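Local coordinates for endo-xylogalacturonan hydrolase A (Aspergillus tubingensis, PDB 4C2L), which hydrolyses xylogalacturonan, the xylose-substituted galacturonan of the hairy regions of pectin, acting only on a xylose-bearing galacturonic acid backbone, at residues 48-53 / 72-77; 65-70 / 100-105; 141-146 / 165-170. All coordinates share one frame; numbering follows the deposited sequence.

The three interactions illustrate how a parallel beta-helix is built from successive coils. All three are partly buried. Interactions 1 and 3 each run along two neighbouring parallel strands, with buried apolar side chains on one face and more accessible ones on the other; interaction 2, at a corner between them, sets exposed Asp69 and Asp100 beside a buried disulfide. Strands 70-74, 102-105 and 142-152 are consecutive neighbours, so interaction 2 touches both others through backbone hydrogen bonds and buried leucine and isoleucine contacts. Chemistry follows position: interaction 1 pairs a phenylalanine edge with aliphatic groups, interaction 2 relies on backbone bonds, sulfur and water, and interaction 3 stacks aliphatic and aromatic groups inside, asparagines at the bend.

Interaction 1: residues 48-53 / 72-77; sequences IVFPEG and IQVEGL
The Phe50 ring meets residues 72-77 mainly at one edge. Ile72 CG2 lies in the ring plane, 3.6 Å from Phe50 CE2, and Gln73 O comes close to the same plane beside CD2. Val74 CG2 approaches obliquely, 3.9 Å from Phe50 CD2, and Tyr56 meets the ring edge-to-face. CG is anti to the carbonyl carbon (chi1 -61°), which sets the ring's root beside the backbone N; the side chain lies side by side with Ile72 and Val74, all pointing into the interior. The other flat group, the Gln73 carboxamide, is on the opposite face of the strands. Its OE1 rests 3.8 Å from Val49 CG2, the two side chains crossing obliquely, while its NE2 is hydrogen-bonded to Asp71 OD2. A protein-attached mannose touches Val49 and Pro51.

Between these two faces the backbones run parallel, in register from Ile48 with Ile72 to Phe50 with Val74. Gln73 uses both its polar backbone atoms: its N donates to Ile48 O at 2.8 Å, and its O accepts from Phe50 N, also at 2.8 Å. Past the strand ends the pairing becomes a turn contact, in which Phe50 O takes a hydrogen bond from Glu75 N at 2.9 Å and a weak one from Gly76 N. A water continues the connection, accepting from Gly53 N at 2.8 Å and donating to Glu75 O at 2.7 Å. The Glu75 carboxylate turns away to Ser106, Leu107 N and Thr108, tying this turn to the next coil.

The pair belongs to the first coils of the parallel beta-helix expected of family 28 glycosidases. Helix 32-42 covers the buried face, with Ile35 against Phe50 and Leu39 against Ile48 and Ile72. Strand 102-105 continues the stack beyond strand 70-74, Leu102 and Leu104 against Ile72.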
loop_
_atom_site.group_PDB
_atom_site.type_symbol
_atom_site.label_atom_id
_atom_site.label_comp_id
_atom_site.label_asym_id
_atom_site.label_seq_id
_atom_site.Cartn_x
_atom_site.Cartn_y
_atom_site.Cartn_z
ATOM N N ILE A 48 -20.481 6.443 -17.023
ATOM C CA ILE A 48 -19.502 6.884 -17.995
ATOM C C ILE A 48 -18.757 5.645 -18.485
ATOM O O ILE A 48 -18.342 4.803 -17.689
ATOM C CB ILE A 48 -18.548 7.906 -17.337
ATOM C CG1 ILE A 48 -19.285 9.243 -17.137
ATOM C CG2 ILE A 48 -17.281 8.082 -18.142
ATOM C CD1 ILE A 48 -20.134 9.289 -15.877
ATOM N N VAL A 49 -18.615 5.520 -19.796
ATOM C CA VAL A 49 -18.036 4.316 -20.389
ATOM C C VAL A 49 -16.783 4.650 -21.198
ATOM O O VAL A 49 -16.811 5.503 -22.080
ATOM C CB VAL A 49 -19.061 3.583 -21.302
ATOM C CG1 VAL A 49 -18.394 2.433 -22.051
ATOM C CG2 VAL A 49 -20.243 3.075 -20.474
ATOM N N PHE A 50 -15.678 3.983 -20.883
ATOM C CA PHE A 50 -14.522 3.991 -21.756
ATOM C C PHE A 50 -14.554 2.655 -22.486
ATOM O O PHE A 50 -14.250 1.625 -21.874
ATOM C CB PHE A 50 -13.229 4.096 -20.936
ATOM C CG PHE A 50 -13.137 5.343 -20.110
ATOM C CD1 PHE A 50 -12.609 6.504 -20.658
ATOM C CD2 PHE A 50 -13.546 5.354 -18.786
ATOM C CE1 PHE A 50 -12.507 7.661 -19.900
ATOM C CE2 PHE A 50 -13.450 6.512 -18.018
ATOM C CZ PHE A 50 -12.921 7.666 -18.580
ATOM N N PRO A 51 -14.934 2.652 -23.785
ATOM C CA PRO A 51 -15.193 1.388 -24.465
ATOM C C PRO A 51 -14.003 0.454 -24.601
ATOM O O PRO A 51 -12.859 0.881 -24.683
ATOM C CB PRO A 51 -15.618 1.829 -25.880
ATOM C CG PRO A 51 -16.136 3.215 -25.694
ATOM C CD PRO A 51 -15.196 3.801 -24.670
ATOM N N GLU A 52 -14.307 -0.839 -24.685
ATOM C CA GLU A 52 -13.289 -1.832 -24.981
ATOM C C GLU A 52 -12.537 -1.471 -26.274
ATOM O O GLU A 52 -13.144 -1.062 -27.265
ATOM C CB GLU A 52 -13.935 -3.230 -25.060
ATOM C CG GLU A 52 -12.967 -4.367 -25.342
ATOM C CD GLU A 52 -13.026 -4.863 -26.785
ATOM O OE1 GLU A 52 -13.643 -4.183 -27.643
ATOM O OE2 GLU A 52 -12.463 -5.952 -27.065
ATOM N N GLY A 53 -11.217 -1.591 -26.231
ATOM C CA GLY A 53 -10.357 -1.293 -27.366
ATOM C C GLY A 53 -10.027 0.181 -27.532
ATOM O O GLY A 53 -9.290 0.541 -28.446
ATOM N N ILE A 72 -18.253 4.421 -13.314
ATOM C CA ILE A 72 -17.243 4.678 -14.336
ATOM C C ILE A 72 -16.684 3.340 -14.825
ATOM O O ILE A 72 -15.928 2.667 -14.117
ATOM C CB ILE A 72 -16.101 5.567 -13.787
ATOM C CG1 ILE A 72 -16.680 6.844 -13.167
ATOM C CG2 ILE A 72 -15.090 5.890 -14.872
ATOM C CD1 ILE A 72 -15.662 7.715 -12.438
ATOM N N GLN A 73 -17.070 2.961 -16.034
ATOM C CA GLN A 73 -16.685 1.658 -16.594
ATOM C C GLN A 73 -15.486 1.817 -17.508
ATOM O O GLN A 73 -15.575 2.357 -18.619
ATOM C CB GLN A 73 -17.873 0.998 -17.305
ATOM C CG GLN A 73 -19.094 0.926 -16.398
ATOM C CD GLN A 73 -20.321 0.325 -17.065
ATOM O OE1 GLN A 73 -20.298 -0.026 -18.260
ATOM N NE2 GLN A 73 -21.407 0.226 -16.302
ATOM N N VAL A 74 -14.341 1.360 -17.023
ATOM C CA VAL A 74 -13.101 1.479 -17.774
ATOM C C VAL A 74 -12.856 0.145 -18.460
ATOM O O VAL A 74 -12.488 -0.834 -17.796
ATOM C CB VAL A 74 -11.923 1.834 -16.841
ATOM C CG1 VAL A 74 -10.643 2.065 -17.644
ATOM C CG2 VAL A 74 -12.272 3.049 -15.969
ATOM N N GLU A 75 -13.093 0.083 -19.774
ATOM C CA GLU A 75 -12.813 -1.157 -20.520
ATOM C C GLU A 75 -11.629 -1.004 -21.461
ATOM O O GLU A 75 -11.099 -1.990 -21.972
ATOM C CB GLU A 75 -14.057 -1.642 -21.286
ATOM C CG GLU A 75 -15.348 -1.569 -20.482
ATOM C CD GLU A 75 -15.317 -2.409 -19.209
ATOM O OE1 GLU A 75 -14.441 -3.281 -19.078
ATOM O OE2 GLU A 75 -16.175 -2.198 -18.346
ATOM N N GLY A 76 -11.195 0.238 -21.666
ATOM C CA GLY A 76 -10.054 0.519 -22.518
ATOM C C GLY A 76 -8.836 0.917 -21.710
ATOM O O GLY A 76 -8.735 0.625 -20.510
ATOM N N LEU A 77 -7.923 1.610 -22.380
ATOM C CA LEU A 77 -6.665 2.041 -21.790
ATOM C C LEU A 77 -6.742 3.530 -21.465
ATOM O O LEU A 77 -7.096 4.329 -22.329
ATOM C CB LEU A 77 -5.528 1.805 -22.794
ATOM C CG LEU A 77 -4.126 2.345 -22.412
ATOM C CD1 LEU A 77 -3.669 1.779 -21.061
ATOM C CD2 LEU A 77 -3.122 2.039 -23.514
HETATM O O HOH W 1 -9.820 -2.783 -24.172
#

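Interaction 2: residues 65-70 / 100-105; sequences GSCSDC and DGLKLR
Cys67, Asp69 and Cys70 meet Asp100, Gly101 and Leu102 in a backbone-led contact at a corner, where the loop before strand 70-74 lies against the start of strand 102-105. The Cys67 SG to Cys70 SG disulfide (2.0 Å) braces that loop and also serves as its apolar surface: Leu102 CD1 lies 3.6 Å from Cys67 SG and 3.7 Å from Cys70 SG. The two sulfurs reach this methyl from different torsions, Cys67 SG being anti to its backbone N (chi1 176°) and Cys70 SG sitting between backbone N and carbonyl carbon (chi1 79°).

In a parallel beta-helix such corners recur from coil to coil, and here Asp69 and Gly101 occupy them one above the other, both with positive phi. Asp69 N donates to Asp100 O at 3.1 Å, in the carbonyl plane and on a lone pair. Cys70 N bonds Gly101 O at 3.2 Å from well above the carbonyl plane, 41° out of it. The bond from Lys103 N to Cys70 O, 3.0 Å, belongs to the parallel bridge of Cys70 with Leu102. Beside these bonds, Asp69 OD1 leans to within 3.6 Å of Gly101 CA.

Water mediates at both ends. One molecule donates to Cys67 O and accepts from Asp100 N; another donates to Cys70 O and accepts from Lys103 NZ at 2.8 Å. Asp100 OD1 hydrogen-bonds Ser142 OG of the following coil.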
loop_
_atom_site.group_PDB
_atom_site.type_symbol
_atom_site.label_atom_id
_atom_site.label_comp_id
_atom_site.label_asym_id
_atom_site.label_seq_id
_atom_site.Cartn_x
_atom_site.Cartn_y
_atom_site.Cartn_z
ATOM N N GLY A 65 -14.472 14.476 -9.022
ATOM C CA GLY A 65 -15.335 15.090 -8.019
ATOM C C GLY A 65 -16.801 15.240 -8.388
ATOM O O GLY A 65 -17.634 15.367 -7.503
ATOM N N SER A 66 -17.144 15.224 -9.668
ATOM C CA SER A 66 -18.557 15.401 -10.033
ATOM C C SER A 66 -19.353 14.094 -9.934
ATOM O O SER A 66 -20.557 14.064 -10.174
ATOM C CB SER A 66 -18.688 16.025 -11.417
ATOM O OG SER A 66 -18.227 15.116 -12.377
ATOM N N CYS A 67 -18.671 13.018 -9.574
ATOM C CA CYS A 67 -19.315 11.731 -9.395
ATOM C C CYS A 67 -20.194 11.776 -8.153
ATOM O O CYS A 67 -19.737 12.139 -7.082
ATOM C CB CYS A 67 -18.253 10.654 -9.209
ATOM S SG CYS A 67 -18.963 9.037 -8.861
ATOM N N SER A 68 -21.457 11.393 -8.300
ATOM C CA SER A 68 -22.331 11.221 -7.138
ATOM C C SER A 68 -23.190 9.997 -7.432
ATOM O O SER A 68 -24.132 10.064 -8.222
ATOM C CB SER A 68 -23.183 12.480 -6.938
ATOM O OG SER A 68 -24.088 12.317 -5.868
ATOM N N ASP A 69 -22.831 8.873 -6.824
ATOM C CA ASP A 69 -23.437 7.567 -7.147
ATOM C C ASP A 69 -23.272 7.252 -8.622
ATOM O O ASP A 69 -24.215 6.801 -9.287
ATOM C CB ASP A 69 -24.918 7.524 -6.740
ATOM C CG ASP A 69 -25.119 7.803 -5.271
ATOM O OD1 ASP A 69 -24.502 7.096 -4.447
ATOM O OD2 ASP A 69 -25.885 8.741 -4.930
ATOM N N CYS A 70 -22.075 7.512 -9.138
ATOM C CA CYS A 70 -21.799 7.312 -10.550
ATOM C C CYS A 70 -21.107 5.978 -10.752
ATOM O O CYS A 70 -20.557 5.390 -9.812
ATOM C CB CYS A 70 -20.939 8.451 -11.112
ATOM S SG CYS A 70 -19.189 8.295 -10.724
ATOM N N ASP A 100 -19.173 10.701 -2.769
ATOM C CA ASP A 100 -20.070 9.735 -2.146
ATOM C C ASP A 100 -20.719 8.887 -3.224
ATOM O O ASP A 100 -21.534 9.379 -4.001
ATOM C CB ASP A 100 -21.139 10.464 -1.324
ATOM C CG ASP A 100 -20.539 11.298 -0.214
ATOM O OD1 ASP A 100 -19.766 10.738 0.590
ATOM O OD2 ASP A 100 -20.834 12.515 -0.136
ATOM N N GLY A 101 -20.341 7.614 -3.282
ATOM C CA GLY A 101 -20.934 6.688 -4.232
ATOM C C GLY A 101 -20.183 6.714 -5.539
ATOM O O GLY A 101 -20.477 7.513 -6.418
ATOM N N LEU A 102 -19.179 5.865 -5.656
ATOM C CA LEU A 102 -18.445 5.760 -6.891
ATOM C C LEU A 102 -18.174 4.296 -7.159
ATOM O O LEU A 102 -17.860 3.539 -6.242
ATOM C CB LEU A 102 -17.119 6.528 -6.803
ATOM C CG LEU A 102 -16.050 6.065 -7.802
ATOM C CD1 LEU A 102 -16.277 6.715 -9.155
ATOM C CD2 LEU A 102 -14.630 6.298 -7.319
ATOM N N LYS A 103 -18.308 3.910 -8.417
ATOM C CA LYS A 103 -17.767 2.637 -8.878
ATOM C C LYS A 103 -16.783 2.963 -9.989
ATOM O O LYS A 103 -17.150 3.584 -10.989
ATOM C CB LYS A 103 -18.870 1.715 -9.398
ATOM C CG LYS A 103 -20.029 1.531 -8.426
ATOM C CD LYS A 103 -21.117 0.658 -9.046
ATOM C CE LYS A 103 -22.426 0.750 -8.269
ATOM N NZ LYS A 103 -23.169 1.990 -8.638
ATOM N N LEU A 104 -15.533 2.580 -9.798
ATOM C CA LEU A 104 -14.519 2.740 -10.824
ATOM C C LEU A 104 -14.099 1.335 -11.153
ATOM O O LEU A 104 -13.405 0.678 -10.362
ATOM C CB LEU A 104 -13.328 3.564 -10.309
ATOM C CG LEU A 104 -12.119 3.756 -11.242
ATOM C CD1 LEU A 104 -12.481 4.572 -12.473
ATOM C CD2 LEU A 104 -10.970 4.446 -10.514
ATOM N N ARG A 105 -14.543 0.848 -12.298
ATOM C CA ARG A 105 -14.441 -0.598 -12.507
ATOM C C ARG A 105 -14.294 -0.994 -13.946
ATOM O O ARG A 105 -14.726 -0.275 -14.834
ATOM C CB ARG A 105 -15.658 -1.275 -11.894
ATOM C CG ARG A 105 -16.995 -0.787 -12.433
ATOM C CD ARG A 105 -18.108 -1.517 -11.689
ATOM N NE ARG A 105 -19.417 -1.155 -12.196
ATOM C CZ ARG A 105 -20.512 -1.876 -11.980
ATOM N NH1 ARG A 105 -20.429 -3.012 -11.285
ATOM N NH2 ARG A 105 -21.670 -1.469 -12.466
HETATM O O HOH W 2 -20.221 12.849 -4.463
HETATM O O HOH W 3 -23.995 10.623 -3.501
HETATM O O HOH W 4 -22.256 4.429 -7.721
#

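Interaction 3: residues 141-146 / 165-170; sequences GSNLEI and ATNVVF
Leu144 over Val168 and Ile146 over Phe170 are interior stacks between two successive coils of the parallel beta-helix, the second of which opens the first PbH1 repeat. Ile146 CD1 makes a CH-pi contact over one face of the Phe170 ring, 4.1 Å from its centroid and 24° off the normal, displaced toward the rim near CE2. A chi2 of 86° turns this methyl out of the extended path and over the ring; Ile146 CD1 also lies 4.0 Å from Val168 CG1. Leu144 and Val168 lie side by side, with CD1 of the leucine 4.0 Å from CG2 of the valine.

Backbone hydrogen bonds run between these stacked pairs. Val169 N donates to Leu144 O and Ile146 N to Val169 O, each at 2.8 Å, so Val169 uses both its N and its O toward the same neighbouring strand. Asn143 N reaches Thr166 O at 3.0 Å, and Leu144 N bonds Asn167 O at 3.0 Å, carrying the pairing across the bend at 167.

On the outward face, Ser142 CB packs 3.6 Å from Thr166 CG2, while their hydroxyls bond Asp100 and Thr197, in the coils before and after. Strand 134-139 backs the interior stack, with Ile138 touching Leu144, Ile146 and Phe170. At the bend, Asn143 and Asn167 share left-handed backbone torsions and lie side by side with amide planes 7° apart. Such aligned asparagines at a corner recall the asparagine ladders of parallel beta-helices, just as the aliphatic and aromatic stacks inside are characteristic of that fold.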
loop_
_atom_site.group_PDB
_atom_site.type_symbol
_atom_site.label_atom_id
_atom_site.label_comp_id
_atom_site.label_asym_id
_atom_site.label_seq_id
_atom_site.Cartn_x
_atom_site.Cartn_y
_atom_site.Cartn_z
ATOM N N GLY A 141 -15.110 11.265 1.604
ATOM C CA GLY A 141 -16.184 10.606 0.896
ATOM C C GLY A 141 -16.523 9.238 1.462
ATOM O O GLY A 141 -16.090 8.874 2.561
ATOM N N SER A 142 -17.295 8.484 0.696
ATOM C CA SER A 142 -17.867 7.231 1.171
ATOM C C SER A 142 -18.359 6.360 0.030
ATOM O O SER A 142 -18.657 6.864 -1.062
ATOM C CB SER A 142 -19.023 7.520 2.135
ATOM O OG SER A 142 -20.086 8.215 1.487
ATOM N N ASN A 143 -18.469 5.055 0.302
ATOM C CA ASN A 143 -19.075 4.102 -0.616
ATOM C C ASN A 143 -18.389 4.128 -1.980
ATOM O O ASN A 143 -18.994 4.481 -2.991
ATOM C CB ASN A 143 -20.590 4.370 -0.744
ATOM C CG ASN A 143 -21.306 4.360 0.604
ATOM O OD1 ASN A 143 -22.172 5.203 0.877
ATOM N ND2 ASN A 143 -20.942 3.420 1.455
ATOM N N LEU A 144 -17.104 3.794 -1.981
ATOM C CA LEU A 144 -16.299 3.796 -3.187
ATOM C C LEU A 144 -15.891 2.371 -3.486
ATOM O O LEU A 144 -15.444 1.651 -2.594
ATOM C CB LEU A 144 -15.051 4.657 -2.993
ATOM C CG LEU A 144 -15.331 6.050 -2.395
ATOM C CD1 LEU A 144 -14.060 6.719 -1.914
ATOM C CD2 LEU A 144 -16.049 6.932 -3.398
ATOM N N GLU A 145 -16.034 1.978 -4.745
ATOM C CA GLU A 145 -15.729 0.616 -5.156
ATOM C C GLU A 145 -14.800 0.697 -6.368
ATOM O O GLU A 145 -15.106 1.390 -7.345
ATOM C CB GLU A 145 -17.046 -0.111 -5.480
ATOM C CG GLU A 145 -16.911 -1.590 -5.792
ATOM C CD GLU A 145 -16.765 -1.908 -7.280
ATOM O OE1 GLU A 145 -16.884 -1.004 -8.150
ATOM O OE2 GLU A 145 -16.545 -3.098 -7.581
ATOM N N ILE A 146 -13.651 0.030 -6.272
ATOM C CA ILE A 146 -12.636 0.021 -7.312
ATOM C C ILE A 146 -12.359 -1.440 -7.646
ATOM O O ILE A 146 -11.889 -2.194 -6.797
ATOM C CB ILE A 146 -11.324 0.708 -6.855
ATOM C CG1 ILE A 146 -11.608 2.119 -6.308
ATOM C CG2 ILE A 146 -10.319 0.794 -8.005
ATOM C CD1 ILE A 146 -11.978 2.121 -4.837
ATOM N N ALA A 165 -12.239 8.843 4.606
ATOM C CA ALA A 165 -13.035 8.040 3.670
ATOM C C ALA A 165 -13.637 6.863 4.416
ATOM O O ALA A 165 -12.998 6.323 5.337
ATOM C CB ALA A 165 -12.166 7.535 2.518
ATOM N N THR A 166 -14.856 6.470 4.066
ATOM C CA THR A 166 -15.445 5.303 4.719
ATOM C C THR A 166 -16.095 4.374 3.705
ATOM O O THR A 166 -16.614 4.830 2.691
ATOM C CB THR A 166 -16.447 5.702 5.836
ATOM O OG1 THR A 166 -16.883 4.520 6.525
ATOM C CG2 THR A 166 -17.655 6.397 5.256
ATOM N N ASN A 167 -16.049 3.070 3.966
ATOM C CA ASN A 167 -16.651 2.068 3.074
ATOM C C ASN A 167 -16.016 2.107 1.676
ATOM O O ASN A 167 -16.661 2.495 0.687
ATOM C CB ASN A 167 -18.178 2.238 2.942
ATOM C CG ASN A 167 -18.896 2.294 4.286
ATOM O OD1 ASN A 167 -18.573 1.547 5.213
ATOM N ND2 ASN A 167 -19.900 3.164 4.384
ATOM N N VAL A 168 -14.744 1.732 1.614
ATOM C CA VAL A 168 -13.995 1.725 0.371
ATOM C C VAL A 168 -13.594 0.281 0.108
ATOM O O VAL A 168 -13.013 -0.382 0.983
ATOM C CB VAL A 168 -12.735 2.595 0.489
ATOM C CG1 VAL A 168 -11.953 2.608 -0.820
ATOM C CG2 VAL A 168 -13.133 4.014 0.896
ATOM N N VAL A 169 -13.894 -0.203 -1.093
ATOM C CA VAL A 169 -13.578 -1.589 -1.432
ATOM C C VAL A 169 -12.762 -1.671 -2.713
ATOM O O VAL A 169 -13.182 -1.141 -3.744
ATOM C CB VAL A 169 -14.857 -2.452 -1.579
ATOM C CG1 VAL A 169 -14.481 -3.875 -1.968
ATOM C CG2 VAL A 169 -15.653 -2.460 -0.284
ATOM N N PHE A 170 -11.606 -2.335 -2.636
ATOM C CA PHE A 170 -10.759 -2.617 -3.797
ATOM C C PHE A 170 -10.881 -4.110 -4.037
ATOM O O PHE A 170 -10.580 -4.898 -3.143
ATOM C CB PHE A 170 -9.288 -2.303 -3.500
ATOM C CG PHE A 170 -9.009 -0.853 -3.193
ATOM C CD1 PHE A 170 -9.076 -0.384 -1.882
ATOM C CD2 PHE A 170 -8.639 0.032 -4.198
ATOM C CE1 PHE A 170 -8.788 0.950 -1.578
ATOM C CE2 PHE A 170 -8.361 1.374 -3.910
ATOM C CZ PHE A 170 -8.437 1.831 -2.592
#